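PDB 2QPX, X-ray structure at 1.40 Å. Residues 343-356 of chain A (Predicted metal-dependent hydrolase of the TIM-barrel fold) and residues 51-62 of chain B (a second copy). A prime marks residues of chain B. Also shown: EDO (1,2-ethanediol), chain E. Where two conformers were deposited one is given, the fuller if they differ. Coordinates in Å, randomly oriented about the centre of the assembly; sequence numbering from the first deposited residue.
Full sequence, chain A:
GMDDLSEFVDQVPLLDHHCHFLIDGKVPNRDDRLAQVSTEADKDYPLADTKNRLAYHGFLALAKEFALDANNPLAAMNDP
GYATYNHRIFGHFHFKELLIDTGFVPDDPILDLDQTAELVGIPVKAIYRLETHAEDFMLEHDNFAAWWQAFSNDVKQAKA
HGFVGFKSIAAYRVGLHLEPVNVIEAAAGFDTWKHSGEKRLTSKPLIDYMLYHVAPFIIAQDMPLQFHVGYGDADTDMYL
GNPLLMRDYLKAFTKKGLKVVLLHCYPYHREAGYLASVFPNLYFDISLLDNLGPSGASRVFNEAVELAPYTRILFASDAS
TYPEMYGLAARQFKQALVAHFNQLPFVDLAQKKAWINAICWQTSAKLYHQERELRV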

ATOM      1  N   GLN A 343      17.624  -1.323 -16.823  1.00 26.67           N
ATOM      2  CA  GLN A 343      16.854  -0.453 -17.720  1.00 29.27           C
ATOM      3  C   GLN A 343      16.567   0.929 -17.125  1.00 27.94           C
ATOM      4  O   GLN A 343      15.759   1.687 -17.663  1.00 30.49           O
ATOM      5  CB  GLN A 343      15.526  -1.123 -18.092  1.00 34.50           C
ATOM      6  N   LEU A 344      17.199   1.248 -16.015  1.00 23.65           N
ATOM      7  CA  LEU A 344      16.937   2.526 -15.350  1.00 23.00           C
ATOM      8  C   LEU A 344      17.368   3.659 -16.286  1.00 23.33           C
ATOM      9  O   LEU A 344      18.511   3.623 -16.768  1.00 25.60           O
ATOM     10  CB  LEU A 344      17.717   2.629 -14.068  1.00 21.28           C
ATOM     11  CG  LEU A 344      17.253   3.682 -13.070  1.00 23.13           C
ATOM     12  CD1 LEU A 344      15.859   3.363 -12.498  1.00 23.48           C
ATOM     13  CD2 LEU A 344      18.318   3.800 -12.021  1.00 22.43           C
ATOM     14  N   PRO A 345      16.481   4.665 -16.517  1.00 22.87           N
ATOM     15  CA  PRO A 345      16.793   5.811 -17.407  1.00 22.10           C
ATOM     16  C   PRO A 345      17.748   6.839 -16.794  1.00 22.97           C
ATOM     17  O   PRO A 345      18.037   6.819 -15.606  1.00 23.41           O
ATOM     18  CB  PRO A 345      15.434   6.456 -17.626  1.00 24.80           C
ATOM     19  CG  PRO A 345      14.662   6.151 -16.378  1.00 24.52           C
ATOM     20  CD  PRO A 345      15.119   4.767 -15.970  1.00 24.16           C
ATOM     21  N   PHE A 346      18.230   7.740 -17.651  1.00 23.24           N
ATOM     22  CA  PHE A 346      18.882   9.007 -17.282  1.00 22.02           C
ATOM     23  C   PHE A 346      20.347   8.878 -16.895  1.00 24.20           C
ATOM     24  O   PHE A 346      21.125   9.795 -17.113  1.00 34.20           O
ATOM     25  CB  PHE A 346      18.133   9.809 -16.188  1.00 20.41           C
ATOM     26  CG  PHE A 346      16.668   9.958 -16.428  1.00 23.52           C
ATOM     27  CD1 PHE A 346      16.184  10.350 -17.650  1.00 24.09           C
ATOM     28  CD2 PHE A 346      15.753   9.687 -15.400  1.00 22.62           C
ATOM     29  CE1 PHE A 346      14.831  10.465 -17.862  1.00 26.63           C
ATOM     30  CE2 PHE A 346      14.413   9.824 -15.630  1.00 24.27           C
ATOM     31  CZ  PHE A 346      13.953  10.203 -16.841  1.00 25.79           C
ATOM     32  N   VAL A 347      20.754   7.765 -16.307  1.00 22.42           N
ATOM     33  CA  VAL A 347      22.063   7.687 -15.687  1.00 19.42           C
ATOM     34  C   VAL A 347      22.940   6.732 -16.499  1.00 21.92           C
ATOM     35  O   VAL A 347      22.450   5.788 -17.154  1.00 23.68           O
ATOM     36  CB  VAL A 347      21.973   7.209 -14.192  1.00 19.82           C
ATOM     37  CG1 VAL A 347      21.265   8.274 -13.356  1.00 19.47           C
ATOM     38  CG2 VAL A 347      21.324   5.841 -14.094  1.00 24.26           C
ATOM     39  N   ASP A 348      24.235   6.957 -16.396  1.00 21.28           N
ATOM     40  CA  ASP A 348      25.184   6.158 -17.146  1.00 23.87           C
ATOM     41  C   ASP A 348      25.557   4.904 -16.375  1.00 23.76           C
ATOM     42  O   ASP A 348      25.172   4.707 -15.199  1.00 23.36           O
ATOM     43  CB  ASP A 348      26.420   6.968 -17.648  1.00 24.74           C
ATOM     44  CG  ASP A 348      27.249   7.581 -16.545  1.00 25.52           C
ATOM     45  OD1 ASP A 348      27.157   7.180 -15.353  1.00 26.81           O
ATOM     46  OD2 ASP A 348      28.019   8.524 -16.872  1.00 31.65           O
ATOM     47  N   LEU A 349      26.257   4.008 -17.052  1.00 24.43           N
ATOM     48  CA  LEU A 349      26.684   2.780 -16.430  1.00 23.45           C
ATOM     49  C   LEU A 349      27.500   3.002 -15.156  1.00 23.23           C
ATOM     50  O   LEU A 349      27.292   2.307 -14.148  1.00 23.59           O
ATOM     51  CB  LEU A 349      27.483   1.938 -17.451  1.00 25.44           C
ATOM     52  CG  LEU A 349      27.930   0.568 -16.922  1.00 24.02           C
ATOM     53  CD1 LEU A 349      26.741  -0.317 -16.439  1.00 28.82           C
ATOM     54  CD2 LEU A 349      28.802  -0.168 -18.002  1.00 26.96           C
ATOM     55  N   ALA A 350      28.421   3.954 -15.173  1.00 22.87           N
ATOM     56  CA  ALA A 350      29.248   4.229 -14.015  1.00 22.48           C
ATOM     57  C   ALA A 350      28.385   4.606 -12.789  1.00 21.36           C
ATOM     58  O   ALA A 350      28.715   4.234 -11.644  1.00 23.41           O
ATOM     59  CB  ALA A 350      30.220   5.336 -14.274  1.00 23.68           C
ATOM     60  N   GLN A 351      27.356   5.408 -13.024  1.00 20.31           N
ATOM     61  CA  GLN A 351      26.458   5.827 -11.919  1.00 19.65           C
ATOM     62  C   GLN A 351      25.680   4.640 -11.375  1.00 19.26           C
ATOM     63  O   GLN A 351      25.486   4.510 -10.142  1.00 19.88           O
ATOM     64  CB  GLN A 351      25.526   6.937 -12.399  1.00 17.96           C
ATOM     65  CG  GLN A 351      24.591   7.475 -11.311  1.00 18.56           C
ATOM     66  CD  GLN A 351      25.315   8.091 -10.187  1.00 17.22           C
ATOM     67  OE1 GLN A 351      25.687   9.293 -10.237  1.00 22.85           O
ATOM     68  NE2 GLN A 351      25.513   7.310  -9.110  1.00 20.32           N
ATOM     69  N   LYS A 352      25.221   3.777 -12.280  1.00 19.89           N
ATOM     70  CA  LYS A 352      24.566   2.537 -11.856  1.00 19.58           C
ATOM     71  C   LYS A 352      25.479   1.705 -10.931  1.00 19.14           C
ATOM     72  O   LYS A 352      25.062   1.226  -9.863  1.00 19.87           O
ATOM     73  CB  LYS A 352      24.066   1.747 -13.065  1.00 20.26           C
ATOM     74  CG  LYS A 352      23.012   2.470 -13.920  1.00 20.28           C
ATOM     75  CD  LYS A 352      22.599   1.678 -15.178  1.00 20.22           C
ATOM     76  CE  LYS A 352      21.563   2.369 -15.995  1.00 23.06           C
ATOM     77  NZ  LYS A 352      21.023   1.493 -17.110  1.00 25.28           N
ATOM     78  N   LYS A 353      26.725   1.500 -11.334  1.00 20.91           N
ATOM     79  CA  LYS A 353      27.689   0.759 -10.547  1.00 20.48           C
ATOM     80  C   LYS A 353      27.994   1.434  -9.198  1.00 19.91           C
ATOM     81  O   LYS A 353      28.094   0.745  -8.151  1.00 21.50           O
ATOM     82  CB  LYS A 353      28.993   0.518 -11.346  1.00 22.35           C
ATOM     83  CG  LYS A 353      28.797  -0.387 -12.562  1.00 22.44           C
ATOM     84  CD  LYS A 353      30.139  -0.511 -13.325  1.00 24.12           C
ATOM     85  CE  LYS A 353      30.057  -1.544 -14.414  1.00 25.18           C
ATOM     86  NZ  LYS A 353      31.369  -1.485 -15.202  1.00 29.86           N
ATOM     87  N   ALA A 354      28.082   2.766  -9.202  1.00 20.02           N
ATOM     88  CA  ALA A 354      28.316   3.548  -7.964  1.00 19.34           C
ATOM     89  C   ALA A 354      27.168   3.330  -6.970  1.00 19.41           C
ATOM     90  O   ALA A 354      27.403   3.076  -5.796  1.00 19.10           O
ATOM     91  CB  ALA A 354      28.462   5.042  -8.272  1.00 19.21           C
ATOM     92  N   TRP A 355      25.937   3.349  -7.474  1.00 19.12           N
ATOM     93  CA  TRP A 355      24.771   3.140  -6.621  1.00 17.63           C
ATOM     94  C   TRP A 355      24.679   1.707  -6.108  1.00 17.42           C
ATOM     95  O   TRP A 355      24.393   1.469  -4.905  1.00 17.58           O
ATOM     96  CB  TRP A 355      23.520   3.571  -7.362  1.00 17.28           C
ATOM     97  CG  TRP A 355      23.321   5.075  -7.422  1.00 17.54           C
ATOM     98  CD1 TRP A 355      23.826   6.000  -6.565  1.00 16.62           C
ATOM     99  CD2 TRP A 355      22.476   5.775  -8.322  1.00 16.84           C
ATOM    100  NE1 TRP A 355      23.341   7.255  -6.880  1.00 17.32           N
ATOM    101  CE2 TRP A 355      22.491   7.142  -7.938  1.00 17.28           C
ATOM    102  CE3 TRP A 355      21.672   5.385  -9.392  1.00 18.65           C
ATOM    103  CZ2 TRP A 355      21.789   8.115  -8.625  1.00 17.10           C
ATOM    104  CZ3 TRP A 355      20.963   6.379 -10.082  1.00 18.08           C
ATOM    105  CH2 TRP A 355      21.010   7.709  -9.665  1.00 18.96           C
ATOM    106  N   ILE A 356      24.965   0.735  -6.982  1.00 17.24           N
ATOM    107  CA  ILE A 356      24.985  -0.677  -6.560  1.00 15.73           C
ATOM    108  C   ILE A 356      26.040  -0.897  -5.444  1.00 15.40           C
ATOM    109  O   ILE A 356      25.762  -1.554  -4.423  1.00 17.83           O
ATOM    110  CB  ILE A 356      25.189  -1.608  -7.812  1.00 16.09           C
ATOM    111  CG1 ILE A 356      23.923  -1.633  -8.657  1.00 18.39           C
ATOM    112  CG2 ILE A 356      25.671  -3.024  -7.360  1.00 17.96           C
ATOM    113  CD1 ILE A 356      24.117  -2.147 -10.120  1.00 18.15           C
TER
ATOM    114  N   LYS B  51      20.900  14.779  -4.690  1.00 16.00           N
ATOM    115  CA  LYS B  51      21.502  14.533  -6.015  0.50 17.05           C
ATOM    116  C   LYS B  51      21.726  13.047  -6.306  1.00 16.84           C
ATOM    117  O   LYS B  51      22.056  12.675  -7.424  1.00 19.36           O
ATOM    118  CB  LYS B  51      22.799  15.336  -6.177  0.50 18.22           C
ATOM    119  CG  LYS B  51      22.563  16.820  -6.324  0.50 17.85           C
ATOM    120  CD  LYS B  51      23.869  17.601  -6.500  0.50 19.34           C
ATOM    121  CE  LYS B  51      23.610  19.069  -6.735  0.50 20.93           C
ATOM    122  NZ  LYS B  51      24.867  19.870  -6.674  0.50 25.29           N
ATOM    123  N   ASN B  52      21.511  12.201  -5.292  1.00 16.29           N
ATOM    124  CA  ASN B  52      21.564  10.773  -5.452  1.00 16.28           C
ATOM    125  C   ASN B  52      20.191  10.112  -5.564  1.00 17.29           C
ATOM    126  O   ASN B  52      20.054   8.884  -5.436  1.00 16.59           O
ATOM    127  CB  ASN B  52      22.442  10.135  -4.341  1.00 17.02           C
ATOM    128  CG  ASN B  52      23.924  10.246  -4.644  1.00 18.53           C
ATOM    129  OD1 ASN B  52      24.677  10.861  -3.892  1.00 25.34           O
ATOM    130  ND2 ASN B  52      24.337   9.667  -5.740  1.00 16.90           N
ATOM    131  N   ARG B  53      19.175  10.904  -5.847  1.00 18.54           N
ATOM    132  CA  ARG B  53      17.855  10.450  -6.256  1.00 17.36           C
ATOM    133  C   ARG B  53      17.753  10.531  -7.748  1.00 17.24           C
ATOM    134  O   ARG B  53      18.418  11.374  -8.373  1.00 19.54           O
ATOM    135  CB  ARG B  53      16.771  11.336  -5.643  1.00 16.37           C
ATOM    136  CG  ARG B  53      16.828  11.390  -4.116  1.00 17.14           C
ATOM    137  CD  ARG B  53      15.844  12.373  -3.530  1.00 16.81           C
ATOM    138  NE  ARG B  53      14.459  12.013  -3.769  1.00 16.55           N
ATOM    139  CZ  ARG B  53      13.614  12.617  -4.598  1.00 16.83           C
ATOM    140  NH1 ARG B  53      13.976  13.608  -5.391  1.00 18.18           N
ATOM    141  NH2 ARG B  53      12.369  12.228  -4.621  1.00 19.55           N
ATOM    142  N   LEU B  54      16.853   9.743  -8.321  1.00 15.70           N
ATOM    143  CA  LEU B  54      16.695   9.712  -9.758  1.00 17.44           C
ATOM    144  C   LEU B  54      16.128  11.015 -10.344  1.00 18.40           C
ATOM    145  O   LEU B  54      16.520  11.402 -11.468  1.00 18.27           O
ATOM    146  CB  LEU B  54      15.827   8.524 -10.178  1.00 18.64           C
ATOM    147  CG  LEU B  54      15.890   8.144 -11.660  1.00 18.78           C
ATOM    148  CD1 LEU B  54      17.354   7.806 -12.086  1.00 20.45           C
ATOM    149  CD2 LEU B  54      14.988   6.941 -11.980  1.00 19.45           C
ATOM    150  N   ALA B  55      15.267  11.724  -9.620  1.00 17.42           N
ATOM    151  CA  ALA B  55      14.616  12.917 -10.168  1.00 18.14           C
ATOM    152  C   ALA B  55      15.634  13.947 -10.668  1.00 17.84           C
ATOM    153  O   ALA B  55      15.481  14.522 -11.730  1.00 17.70           O
ATOM    154  CB  ALA B  55      13.666  13.567  -9.122  1.00 18.33           C
ATOM    155  N   TYR B  56      16.649  14.207  -9.850  1.00 16.85           N
ATOM    156  CA  TYR B  56      17.676  15.178 -10.231  1.00 17.60           C
ATOM    157  C   TYR B  56      18.324  14.771 -11.545  1.00 17.35           C
ATOM    158  O   TYR B  56      18.553  15.628 -12.435  1.00 17.66           O
ATOM    159  CB  TYR B  56      18.706  15.331  -9.124  1.00 17.49           C
ATOM    160  CG  TYR B  56      19.950  16.118  -9.504  1.00 17.03           C
ATOM    161  CD1 TYR B  56      19.899  17.472  -9.756  1.00 18.97           C
ATOM    162  CD2 TYR B  56      21.163  15.478  -9.607  1.00 19.90           C
ATOM    163  CE1 TYR B  56      21.068  18.171 -10.093  1.00 18.50           C
ATOM    164  CE2 TYR B  56      22.301  16.142  -9.935  1.00 19.83           C
ATOM    165  CZ  TYR B  56      22.269  17.495 -10.155  1.00 18.78           C
ATOM    166  OH  TYR B  56      23.455  18.164 -10.497  1.00 21.84           O
ATOM    167  N   HIS B  57      18.650  13.496 -11.659  1.00 17.10           N
ATOM    168  CA  HIS B  57      19.240  13.016 -12.918  1.00 17.45           C
ATOM    169  C   HIS B  57      18.325  13.136 -14.111  1.00 16.74           C
ATOM    170  O   HIS B  57      18.798  13.444 -15.227  1.00 18.97           O
ATOM    171  CB  HIS B  57      19.787  11.617 -12.734  1.00 16.23           C
ATOM    172  CG  HIS B  57      20.938  11.590 -11.794  1.00 16.98           C
ATOM    173  ND1 HIS B  57      22.248  11.708 -12.205  1.00 20.26           N
ATOM    174  CD2 HIS B  57      20.979  11.554 -10.429  1.00 17.75           C
ATOM    175  CE1 HIS B  57      23.041  11.714 -11.145  1.00 21.82           C
ATOM    176  NE2 HIS B  57      22.294  11.620 -10.052  1.00 18.57           N
ATOM    177  N   GLY B  58      17.027  12.948 -13.916  1.00 16.73           N
ATOM    178  CA  GLY B  58      16.049  13.230 -14.962  1.00 17.22           C
ATOM    179  C   GLY B  58      16.052  14.680 -15.363  1.00 16.88           C
ATOM    180  O   GLY B  58      15.986  14.995 -16.541  1.00 18.37           O
ATOM    181  N   PHE B  59      16.117  15.565 -14.382  1.00 17.19           N
ATOM    182  CA  PHE B  59      16.170  16.998 -14.695  1.00 17.01           C
ATOM    183  C   PHE B  59      17.409  17.325 -15.490  1.00 17.06           C
ATOM    184  O   PHE B  59      17.354  18.081 -16.466  1.00 18.38           O
ATOM    185  CB  PHE B  59      16.239  17.864 -13.425  1.00 17.19           C
ATOM    186  CG  PHE B  59      14.937  18.010 -12.664  1.00 17.74           C
ATOM    187  CD1 PHE B  59      13.785  17.336 -13.002  1.00 20.22           C
ATOM    188  CD2 PHE B  59      14.904  18.853 -11.586  1.00 17.96           C
ATOM    189  CE1 PHE B  59      12.626  17.492 -12.248  1.00 19.94           C
ATOM    190  CE2 PHE B  59      13.753  19.015 -10.837  1.00 18.20           C
ATOM    191  CZ  PHE B  59      12.624  18.329 -11.173  1.00 17.66           C
ATOM    192  N   LEU B  60      18.548  16.774 -15.093  1.00 17.38           N
ATOM    193  CA  LEU B  60      19.805  17.019 -15.840  1.00 18.18           C
ATOM    194  C   LEU B  60      19.731  16.512 -17.249  1.00 17.86           C
ATOM    195  O   LEU B  60      20.265  17.143 -18.176  1.00 20.44           O
ATOM    196  CB  LEU B  60      20.980  16.322 -15.164  1.00 19.84           C
ATOM    197  CG  LEU B  60      21.510  16.899 -13.886  1.00 21.07           C
ATOM    198  CD1 LEU B  60      22.805  16.127 -13.486  1.00 23.68           C
ATOM    199  CD2 LEU B  60      21.789  18.418 -13.959  1.00 25.19           C
ATOM    200  N   ALA B  61      19.115  15.356 -17.447  1.00 18.85           N
ATOM    201  CA  ALA B  61      18.988  14.766 -18.764  1.00 20.09           C
ATOM    202  C   ALA B  61      18.193  15.701 -19.658  1.00 20.46           C
ATOM    203  O   ALA B  61      18.566  15.931 -20.816  1.00 21.57           O
ATOM    204  CB  ALA B  61      18.300  13.360 -18.681  1.00 21.58           C
ATOM    205  N   LEU B  62      17.111  16.265 -19.143  1.00 20.19           N
ATOM    206  CA  LEU B  62      16.301  17.179 -19.939  1.00 20.10           C
ATOM    207  C   LEU B  62      17.040  18.484 -20.199  1.00 19.51           C
ATOM    208  O   LEU B  62      16.980  18.989 -21.302  1.00 19.49           O
ATOM    209  CB  LEU B  62      14.915  17.441 -19.334  1.00 20.10           C
ATOM    210  CG  LEU B  62      13.774  16.510 -19.784  1.00 26.01           C
ATOM    211  CD1 LEU B  62      13.948  15.181 -19.085  1.00 36.67           C
ATOM    212  CD2 LEU B  62      12.445  17.130 -19.444  1.00 30.76           C
TER
HETATM  213  C1  EDO E 379      25.261  13.217  -8.142  1.00 30.80           C
HETATM  214  O1  EDO E 379      25.804  13.988  -7.091  1.00 43.46           O
HETATM  215  C2  EDO E 379      25.638  11.771  -7.798  1.00 35.71           C
HETATM  216  O2  EDO E 379      24.606  10.900  -8.235  1.00 28.82           O
HETATM  217  O   HOH W   1      21.280  12.570 -16.334  1.00 29.56           O

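The two copies meet here without a clear direct hydrogen bond between the stretches; a water and an ethanediol provide polar links. Close packing occurs at Gly58′, whose CA lies 3.6 Å from Phe346 CD2 and over the face of the phenyl ring, 15° off its normal, in a CH-pi contact. Glycine suits this position because an ideal CB would come within a tight 3.2 Å of Phe346 CE2. Phe346 extends from a loop, with positive phi and chi1 in the m well. Its ring also meets the single methyl of Ala61′, Phe346 CD1 to Ala61′ CB 3.8 Å, while Leu54′ CG packs at its edge. Phe346 and Leu54′ form the apolar centre and have the largest areas covered. Leu54′ is its hub: Leu54′ CD2 lies 3.7 Å from Leu344 CD1, and Leu54′ CD1 lies 4.1 Å from Val347 CG1. Beyond it, the edge of Trp355 points at the face of His57′, with planes at 86°. The water donates to Phe346 O and His57′ O, 2.9 Å each, joining the two backbones. The ethanediol, probably from the crystallisation liquor, donates from O2 to Gln351 OE1 at 2.8 Å. His57′ NE2 donates to ethanediol O2 at 3.0 Å and to Lys51′ O at 2.8 Å, one N-H serving both acceptors. Together the stretches bury 518 Å².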